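Long-range contacts in small ribosomal subunit protein uS8 (Aquifex aeolicus, PDB 3RF2), which binds 16S rRNA extremely tightly and, as a primary rRNA-binding protein, probably coordinates assembly of the platform of the 30S subunit: residues P6-F11 / I113-K118; W49-G54 / T90-K95; V142-G147 / M157-E162. All blocks are in the same frame, centred on the assembly; numbering follows the deposited sequence.

Interaction 1 of 3, residues P6-F11 / I113-K118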
loop_
_atom_site.group_PDB
_atom_site.type_symbol
_atom_site.label_atom_id
_atom_site.label_comp_id
_atom_site.label_asym_id
_atom_site.label_seq_id
_atom_site.Cartn_x
_atom_site.Cartn_y
_atom_site.Cartn_z
ATOM N N PRO A 6 -5.647 6.348 -8.273
ATOM C CA PRO A 6 -5.294 6.438 -6.845
ATOM C C PRO A 6 -4.343 5.332 -6.381
ATOM O O PRO A 6 -3.363 5.605 -5.684
ATOM C CB PRO A 6 -6.646 6.290 -6.136
ATOM C CG PRO A 6 -7.523 5.585 -7.132
ATOM C CD PRO A 6 -7.092 6.142 -8.466
ATOM N N ILE A 7 -4.640 4.094 -6.749
ATOM C CA ILE A 7 -3.786 2.984 -6.367
ATOM C C ILE A 7 -2.364 3.194 -6.882
ATOM O O ILE A 7 -1.393 2.928 -6.177
ATOM C CB ILE A 7 -4.376 1.653 -6.828
ATOM C CG1 ILE A 7 -5.618 1.340 -5.993
ATOM C CG2 ILE A 7 -3.360 0.532 -6.691
ATOM C CD1 ILE A 7 -6.793 0.946 -6.816
ATOM N N ALA A 8 -2.239 3.719 -8.096
ATOM C CA ALA A 8 -0.924 4.014 -8.653
ATOM C C ALA A 8 -0.231 5.142 -7.886
ATOM O O ALA A 8 0.978 5.120 -7.690
ATOM C CB ALA A 8 -1.034 4.359 -10.143
ATOM N N ASP A 9 -0.996 6.133 -7.452
ATOM C CA ASP A 9 -0.404 7.278 -6.765
ATOM C C ASP A 9 0.087 6.909 -5.351
ATOM O O ASP A 9 1.051 7.482 -4.842
ATOM C CB ASP A 9 -1.380 8.461 -6.763
ATOM C CG ASP A 9 -1.715 8.947 -8.182
ATOM O OD1 ASP A 9 -0.796 9.030 -9.030
ATOM O OD2 ASP A 9 -2.903 9.234 -8.453
ATOM N N MET A 10 -0.572 5.932 -4.739
ATOM C CA MET A 10 -0.110 5.348 -3.485
ATOM C C MET A 10 1.243 4.648 -3.650
ATOM O O MET A 10 2.108 4.731 -2.770
ATOM C CB MET A 10 -1.149 4.354 -2.945
ATOM C CG MET A 10 -0.820 3.767 -1.578
ATOM S SD MET A 10 -2.042 2.579 -0.961
ATOM C CE MET A 10 -1.476 1.052 -1.725
ATOM N N PHE A 11 1.423 3.940 -4.766
ATOM C CA PHE A 11 2.660 3.190 -4.962
ATOM C C PHE A 11 3.815 4.173 -5.015
ATOM O O PHE A 11 4.864 3.944 -4.404
ATOM C CB PHE A 11 2.611 2.342 -6.228
ATOM C CG PHE A 11 1.693 1.161 -6.129
ATOM C CD1 PHE A 11 1.256 0.712 -4.894
ATOM C CD2 PHE A 11 1.261 0.502 -7.276
ATOM C CE1 PHE A 11 0.405 -0.382 -4.793
ATOM C CE2 PHE A 11 0.413 -0.586 -7.189
ATOM C CZ PHE A 11 -0.020 -1.026 -5.943
ATOM N N ILE A 113 7.606 -1.660 -6.610
ATOM C CA ILE A 113 6.190 -1.935 -6.617
ATOM C C ILE A 113 5.590 -1.159 -7.771
ATOM O O ILE A 113 5.740 0.049 -7.848
ATOM C CB ILE A 113 5.539 -1.570 -5.266
ATOM C CG1 ILE A 113 4.027 -1.766 -5.316
ATOM C CG2 ILE A 113 5.872 -0.164 -4.849
ATOM C CD1 ILE A 113 3.404 -1.803 -3.942
ATOM N N VAL A 114 4.934 -1.866 -8.682
ATOM C CA VAL A 114 4.527 -1.281 -9.949
ATOM C C VAL A 114 3.110 -1.693 -10.309
ATOM O O VAL A 114 2.740 -2.867 -10.191
ATOM C CB VAL A 114 5.452 -1.726 -11.085
ATOM C CG1 VAL A 114 6.880 -1.304 -10.797
ATOM C CG2 VAL A 114 5.381 -3.209 -11.234
ATOM N N LYS A 115 2.322 -0.714 -10.749
ATOM C CA LYS A 115 0.952 -0.955 -11.175
ATOM C C LYS A 115 0.972 -1.739 -12.496
ATOM O O LYS A 115 1.760 -1.457 -13.378
ATOM C CB LYS A 115 0.211 0.375 -11.330
ATOM C CG LYS A 115 -1.291 0.242 -11.620
ATOM C CD LYS A 115 -2.122 0.429 -10.358
ATOM C CE LYS A 115 -3.464 -0.255 -10.455
ATOM N NZ LYS A 115 -4.370 0.430 -11.427
ATOM N N VAL A 116 0.092 -2.722 -12.604
ATOM C CA VAL A 116 -0.040 -3.497 -13.825
ATOM C C VAL A 116 -1.281 -3.029 -14.572
ATOM O O VAL A 116 -1.195 -2.215 -15.485
ATOM C CB VAL A 116 -0.140 -4.998 -13.527
ATOM C CG1 VAL A 116 -0.437 -5.776 -14.789
ATOM C CG2 VAL A 116 1.139 -5.493 -12.876
ATOM N N SER A 117 -2.441 -3.524 -14.161
ATOM C CA SER A 117 -3.695 -3.106 -14.765
ATOM C C SER A 117 -3.893 -1.602 -14.615
ATOM O O SER A 117 -3.728 -1.054 -13.529
ATOM C CB SER A 117 -4.865 -3.854 -14.133
ATOM O OG SER A 117 -5.974 -3.893 -15.006
ATOM N N LYS A 118 -4.241 -0.941 -15.712
ATOM C CA LYS A 118 -4.520 0.490 -15.698
ATOM C C LYS A 118 -5.727 0.816 -16.567
ATOM O O LYS A 118 -6.384 -0.079 -17.095
ATOM C CB LYS A 118 -3.312 1.290 -16.184
ATOM C CG LYS A 118 -1.970 0.690 -15.831
ATOM C CD LYS A 118 -0.890 1.211 -16.763
ATOM C CE LYS A 118 0.398 1.499 -16.018
ATOM N NZ LYS A 118 1.214 2.525 -16.713
#
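Lys115 and Phe11 lead the contact between the first turns of helix 6-19 and strand 113-115, which runs nearly antiparallel to it, and the lysine is a worked example of how a long chain can be apolar along its stem and polar at its tip. Its CB lies 4.2 Å from CD2 of Phe11. CG is anti to the backbone N (chi1 -173°), and beyond it a bend at chi2 (99°) places CD near Ala8, 4.0 Å from its N, and near Ile7 CG2. CE then rests on that same Ile7 CG2 at 3.8 Å, the two side chains crossing at about a right angle. At the tip, Lys115 NZ donates to Ser117 O at 2.7 Å. The same ammonium forms a salt bridge with Asp5, which also accepts from Ala8 N at the start of the helix.

The Phe11 ring is sandwiched. Ile113 CG1 sits over the centre of one face, 3.8 Å from the centroid in a CH-pi contact, while Ile113 CD1 covers the CD1-CE1 side. Ile7 O lies above the opposite face, and Lys115 N stands at the ring edge. No hydrogen bond joins the two segments: helix and strand meet through hydrocarbon and aromatic surfaces, with the lysine charge delivered to partners beyond the apolar patch.

Interaction 2 of 3, residues W49-G54 / T90-K95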
loop_
_atom_site.group_PDB
_atom_site.type_symbol
_atom_site.label_atom_id
_atom_site.label_comp_id
_atom_site.label_asym_id
_atom_site.label_seq_id
_atom_site.Cartn_x
_atom_site.Cartn_y
_atom_site.Cartn_z
ATOM N N TRP A 49 -0.089 -0.926 8.981
ATOM C CA TRP A 49 -0.806 0.248 8.524
ATOM C C TRP A 49 -1.997 0.460 9.451
ATOM O O TRP A 49 -2.587 -0.503 9.945
ATOM C CB TRP A 49 -1.280 0.075 7.086
ATOM C CG TRP A 49 -2.345 -0.961 6.927
ATOM C CD1 TRP A 49 -2.160 -2.290 6.730
ATOM C CD2 TRP A 49 -3.766 -0.750 6.941
ATOM N NE1 TRP A 49 -3.371 -2.929 6.629
ATOM C CE2 TRP A 49 -4.375 -2.005 6.750
ATOM C CE3 TRP A 49 -4.585 0.381 7.109
ATOM C CZ2 TRP A 49 -5.759 -2.170 6.717
ATOM C CZ3 TRP A 49 -5.965 0.219 7.071
ATOM C CH2 TRP A 49 -6.539 -1.048 6.880
ATOM N N GLU A 50 -2.344 1.715 9.692
ATOM C CA GLU A 50 -3.452 2.046 10.590
ATOM C C GLU A 50 -4.517 2.906 9.898
ATOM O O GLU A 50 -4.182 3.870 9.229
ATOM C CB GLU A 50 -2.923 2.814 11.802
ATOM C CG GLU A 50 -2.359 1.971 12.944
ATOM C CD GLU A 50 -1.633 2.832 13.963
ATOM O OE1 GLU A 50 -1.770 4.068 13.872
ATOM O OE2 GLU A 50 -0.908 2.291 14.830
ATOM N N ALA A 51 -5.792 2.575 10.077
ATOM C CA ALA A 51 -6.863 3.506 9.706
ATOM C C ALA A 51 -6.987 4.607 10.756
ATOM O O ALA A 51 -7.293 4.335 11.917
ATOM C CB ALA A 51 -8.190 2.779 9.553
ATOM N N LEU A 52 -6.745 5.848 10.350
ATOM C CA LEU A 52 -6.806 6.975 11.273
ATOM C C LEU A 52 -8.224 7.557 11.347
ATOM O O LEU A 52 -8.509 8.602 10.766
ATOM C CB LEU A 52 -5.781 8.049 10.882
ATOM C CG LEU A 52 -4.306 7.637 10.982
ATOM C CD1 LEU A 52 -3.368 8.756 10.551
ATOM C CD2 LEU A 52 -3.988 7.203 12.390
ATOM N N LYS A 53 -9.100 6.851 12.057
ATOM C CA LYS A 53 -10.477 7.275 12.287
ATOM C C LYS A 53 -10.708 7.589 13.763
ATOM O O LYS A 53 -9.767 7.589 14.562
ATOM C CB LYS A 53 -11.432 6.161 11.879
ATOM C CG LYS A 53 -11.345 5.781 10.415
ATOM C CD LYS A 53 -11.732 4.322 10.198
ATOM C CE LYS A 53 -13.058 3.980 10.865
ATOM N NZ LYS A 53 -13.445 2.564 10.604
ATOM N N GLY A 54 -11.965 7.835 14.118
ATOM C CA GLY A 54 -12.368 8.064 15.497
ATOM C C GLY A 54 -11.341 8.738 16.390
ATOM O O GLY A 54 -10.747 9.753 16.013
ATOM N N THR A 90 -16.668 10.952 3.735
ATOM C CA THR A 90 -16.752 9.638 4.354
ATOM C C THR A 90 -15.385 8.963 4.374
ATOM O O THR A 90 -15.279 7.746 4.566
ATOM C CB THR A 90 -17.722 8.728 3.583
ATOM O OG1 THR A 90 -17.839 7.470 4.262
ATOM C CG2 THR A 90 -17.214 8.488 2.156
ATOM N N GLN A 91 -14.333 9.751 4.185
ATOM C CA GLN A 91 -13.003 9.176 3.982
ATOM C C GLN A 91 -12.006 9.553 5.085
ATOM O O GLN A 91 -12.110 10.635 5.676
ATOM C CB GLN A 91 -12.470 9.573 2.604
ATOM C CG GLN A 91 -11.104 9.020 2.294
ATOM C CD GLN A 91 -10.733 9.183 0.844
ATOM O OE1 GLN A 91 -10.767 8.222 0.069
ATOM N NE2 GLN A 91 -10.369 10.406 0.462
ATOM N N TYR A 92 -11.045 8.660 5.339
ATOM C CA TYR A 92 -10.091 8.798 6.444
ATOM C C TYR A 92 -8.667 8.508 6.013
ATOM O O TYR A 92 -8.463 7.789 5.041
ATOM C CB TYR A 92 -10.469 7.853 7.582
ATOM C CG TYR A 92 -10.816 6.436 7.162
ATOM C CD1 TYR A 92 -9.893 5.411 7.279
ATOM C CD2 TYR A 92 -12.082 6.121 6.689
ATOM C CE1 TYR A 92 -10.216 4.112 6.924
ATOM C CE2 TYR A 92 -12.416 4.832 6.332
ATOM C CZ TYR A 92 -11.475 3.829 6.451
ATOM O OH TYR A 92 -11.794 2.536 6.099
ATOM N N PRO A 93 -7.673 9.059 6.740
ATOM C CA PRO A 93 -6.273 8.852 6.353
ATOM C C PRO A 93 -5.741 7.500 6.810
ATOM O O PRO A 93 -6.088 7.018 7.887
ATOM C CB PRO A 93 -5.524 9.979 7.076
ATOM C CG PRO A 93 -6.586 10.844 7.729
ATOM C CD PRO A 93 -7.789 9.974 7.887
ATOM N N ILE A 94 -4.918 6.886 5.973
ATOM C CA ILE A 94 -4.218 5.687 6.368
ATOM C C ILE A 94 -2.759 6.013 6.666
ATOM O O ILE A 94 -2.101 6.739 5.917
ATOM C CB ILE A 94 -4.308 4.614 5.313
ATOM C CG1 ILE A 94 -5.712 4.011 5.308
ATOM C CG2 ILE A 94 -3.300 3.536 5.595
ATOM C CD1 ILE A 94 -5.952 3.068 4.140
ATOM N N LYS A 95 -2.289 5.512 7.804
ATOM C CA LYS A 95 -0.909 5.657 8.197
ATOM C C LYS A 95 -0.249 4.348 7.809
ATOM O O LYS A 95 -0.695 3.276 8.215
ATOM C CB LYS A 95 -0.794 5.898 9.713
ATOM C CG LYS A 95 0.627 6.206 10.193
ATOM C CD LYS A 95 0.691 6.452 11.691
ATOM C CE LYS A 95 2.084 6.877 12.113
ATOM N NZ LYS A 95 2.174 7.192 13.581
HETATM O O HOH W 1 0.015 6.606 15.272
#
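The antiparallel pairing of Glu50 with Lys95 and of Ala51 with Ile94 joins edge strand 46-51 to strand 93-98, the middle strand of a three-stranded sheet. Glu50 and Lys95 form the hydrogen-bonded pair: Glu50 N donates to Lys95 O at 2.7 Å, and Lys95 N returns a bond to Glu50 O at 2.9 Å. Two residues further on, past the non-hydrogen-bonded Ala51-Ile94 pair, Leu52 N reaches Pro93 O at 2.8 Å, the carbonyl pointing almost straight at the donor (C=O...N angle 177°). Leu52 is also the centre of an inverse gamma turn, with which the first strand breaks off.

On the face carrying Ala51 and Ile94, the indole meets isoleucine through Trp49 CE3 and Ile94 CG2, 3.7 Å apart, and both residues pack on Glu34 and Leu37 of helix 31-43. With CG between the backbone N and the carbonyl carbon (chi1 46°), the Tyr92 ring lies where Lys53 and Ala51 meet it. Lys53 is laid over one face of the tyrosine ring, CD 3.5 Å above the centre in a CH-pi contact and CG 3.4 Å from Tyr92 CG; its ammonium is at most weakly attracted. Ala51 CB approaches the same ring at CE1, 3.6 Å away, and the phenol OH bonds to Glu34.

On the other face Glu50 and Lys95 extend side by side. Their charged ends do not touch: Lys95 NZ binds a water, weakly shared with Glu50 OE1, as well as Tyr97 and Glu60, while Glu50 pairs with Lys56. Between the two segments the chain is largely helical, much of it in a region not found in other S8 sequences, and the arrangement is that of antiparallel neighbours in a small helix-backed sheet whose connection is probably an elaboration particular to this protein.

Interaction 3 of 3, residues V142-G147 / M157-E162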
loop_
_atom_site.group_PDB
_atom_site.type_symbol
_atom_site.label_atom_id
_atom_site.label_comp_id
_atom_site.label_asym_id
_atom_site.label_seq_id
_atom_site.Cartn_x
_atom_site.Cartn_y
_atom_site.Cartn_z
ATOM N N VAL A 142 -3.598 -9.505 -6.910
ATOM C CA VAL A 142 -4.681 -9.741 -7.850
ATOM C C VAL A 142 -6.056 -9.597 -7.222
ATOM O O VAL A 142 -6.330 -10.164 -6.163
ATOM C CB VAL A 142 -4.591 -11.150 -8.467
ATOM C CG1 VAL A 142 -3.246 -11.339 -9.181
ATOM C CG2 VAL A 142 -4.760 -12.195 -7.405
ATOM N N SER A 143 -6.932 -8.854 -7.895
ATOM C CA SER A 143 -8.306 -8.701 -7.434
ATOM C C SER A 143 -9.176 -9.822 -7.986
ATOM O O SER A 143 -9.464 -9.855 -9.183
ATOM C CB SER A 143 -8.862 -7.348 -7.866
ATOM O OG SER A 143 -10.222 -7.223 -7.491
ATOM N N THR A 144 -9.580 -10.740 -7.112
ATOM C CA THR A 144 -10.359 -11.893 -7.522
ATOM C C THR A 144 -11.801 -11.731 -7.073
ATOM O O THR A 144 -12.145 -10.764 -6.391
ATOM C CB THR A 144 -9.837 -13.188 -6.881
ATOM O OG1 THR A 144 -10.414 -13.336 -5.579
ATOM C CG2 THR A 144 -8.328 -13.168 -6.766
ATOM N N ASP A 145 -12.654 -12.678 -7.442
ATOM C CA ASP A 145 -14.035 -12.598 -6.987
ATOM C C ASP A 145 -14.130 -13.122 -5.549
ATOM O O ASP A 145 -15.219 -13.275 -4.995
ATOM C CB ASP A 145 -14.987 -13.351 -7.928
ATOM C CG ASP A 145 -14.796 -14.863 -7.887
ATOM O OD1 ASP A 145 -13.995 -15.363 -7.066
ATOM O OD2 ASP A 145 -15.470 -15.559 -8.674
ATOM N N ALA A 146 -12.973 -13.401 -4.959
ATOM C CA ALA A 146 -12.908 -13.862 -3.580
ATOM C C ALA A 146 -12.064 -12.927 -2.719
ATOM O O ALA A 146 -11.653 -13.286 -1.616
ATOM C CB ALA A 146 -12.364 -15.279 -3.526
ATOM N N GLY A 147 -11.813 -11.724 -3.222
ATOM C CA GLY A 147 -10.993 -10.762 -2.512
ATOM C C GLY A 147 -9.618 -10.559 -3.139
ATOM O O GLY A 147 -9.256 -11.213 -4.122
ATOM N N MET A 157 -6.310 -21.207 -4.743
ATOM C CA MET A 157 -7.765 -21.150 -4.751
ATOM C C MET A 157 -8.349 -21.396 -6.146
ATOM O O MET A 157 -9.560 -21.278 -6.356
ATOM C CB MET A 157 -8.243 -19.803 -4.212
ATOM C CG MET A 157 -7.918 -19.582 -2.740
ATOM S SD MET A 157 -8.755 -18.136 -2.044
ATOM C CE MET A 157 -10.454 -18.436 -2.524
ATOM N N ARG A 158 -7.488 -21.744 -7.097
ATOM C CA ARG A 158 -7.930 -21.971 -8.467
ATOM C C ARG A 158 -8.788 -20.807 -8.954
ATOM O O ARG A 158 -9.920 -20.997 -9.393
ATOM C CB ARG A 158 -8.706 -23.285 -8.573
ATOM C CG ARG A 158 -7.838 -24.507 -8.857
ATOM C CD ARG A 158 -8.065 -25.601 -7.825
ATOM N NE ARG A 158 -9.487 -25.822 -7.575
ATOM C CZ ARG A 158 -9.994 -26.174 -6.397
ATOM N NH1 ARG A 158 -9.199 -26.346 -5.349
ATOM N NH2 ARG A 158 -11.301 -26.350 -6.266
ATOM N N LYS A 159 -8.246 -19.598 -8.872
ATOM C CA LYS A 159 -8.988 -18.430 -9.308
ATOM C C LYS A 159 -8.189 -17.512 -10.229
ATOM O O LYS A 159 -6.955 -17.551 -10.258
ATOM C CB LYS A 159 -9.525 -17.659 -8.102
ATOM C CG LYS A 159 -10.597 -18.427 -7.346
ATOM C CD LYS A 159 -11.355 -17.548 -6.366
ATOM C CE LYS A 159 -12.524 -18.309 -5.755
ATOM N NZ LYS A 159 -13.437 -18.851 -6.807
ATOM N N GLY A 160 -8.920 -16.702 -10.991
ATOM C CA GLY A 160 -8.334 -15.657 -11.801
ATOM C C GLY A 160 -8.712 -14.302 -11.245
ATOM O O GLY A 160 -9.320 -14.207 -10.177
ATOM N N GLY A 161 -8.350 -13.243 -11.956
ATOM C CA GLY A 161 -8.635 -11.913 -11.467
ATOM C C GLY A 161 -7.842 -10.821 -12.141
ATOM O O GLY A 161 -7.005 -11.082 -13.008
ATOM N N GLU A 162 -8.103 -9.585 -11.734
ATOM C CA GLU A 162 -7.388 -8.448 -12.273
ATOM C C GLU A 162 -6.027 -8.315 -11.604
ATOM O O GLU A 162 -5.912 -8.389 -10.382
ATOM C CB GLU A 162 -8.201 -7.175 -12.086
ATOM C CG GLU A 162 -7.581 -5.948 -12.739
ATOM C CD GLU A 162 -8.435 -4.704 -12.557
ATOM O OE1 GLU A 162 -9.286 -4.707 -11.637
ATOM O OE2 GLU A 162 -8.259 -3.734 -13.334
#
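In Asp145, CG lies between the backbone N and the carbonyl carbon (chi1 69°), while Lys159 runs extended as far as CE and then turns NZ aside (chi4 -56°); the first torsion places the aspartate CG and the second the lysine NZ, and the two groups meet across the contact. The side chains cross at about a right angle. OD1 of Asp145 stands 3.5 Å from NZ of Lys159 in a salt bridge, yet it is just as near CD and CE, so the oxygen faces the end of the chain broadly rather than the ammonium alone. Beside it, Ala146 CB packs 3.8 Å from Lys159 CE and equally close to Met157 CE, where the methionine follows a helix closed by a Schellman motif with Arg158 at C-prime.

The backbone contributes as well. Ser143 and Glu162 are an antiparallel hydrogen-bonded pair: Ser143 N donates to Glu162 O at 2.7 Å, and Glu162 N to Ser143 O at 2.9 Å, the latter donor tilted 30° from the carbonyl plane. Gly161, lacking a side chain, lets its CA come within 3.2 Å of Ser143 O.

Thr144 then organises the turn that leads to strand 149-150. Its OG1 accepts from Ala146 N at 2.6 Å, making an ST turn, and donates to Gly147 O, which also receives Thr144 N. The hydroxyl, together with that backbone bond, thus helps hold the loop that presents Asp145 and Ala146 to Lys159. Near the surface the ion pair is probably a modest attraction, with the strand bonds and the aliphatic contacts contributing alongside it.

Interactions 1 and 3 reach the same sheet, because strand 113-115 pairs with strand 161-167. Their centres are 18 Å apart, but they touch directly: Ser117 OG and Glu162 OE2, 2.8 Å apart, probably share a hydrogen bond. Interaction 2 belongs to the other, three-stranded sheet. Along the chain it is nested inside the loop closed by interaction 1, and the two lie about 20 Å apart between centres and about 6 Å between nearest atoms. Helix 31-43 bridges them, packing on Ile7 of interaction 1 and on Trp49 and Ile94 of interaction 2. Interactions 2 and 3 are more distant, about 26 Å between centres. A sulfate, probably from crystallisation, lies about 5 Å from the Val114 side chain.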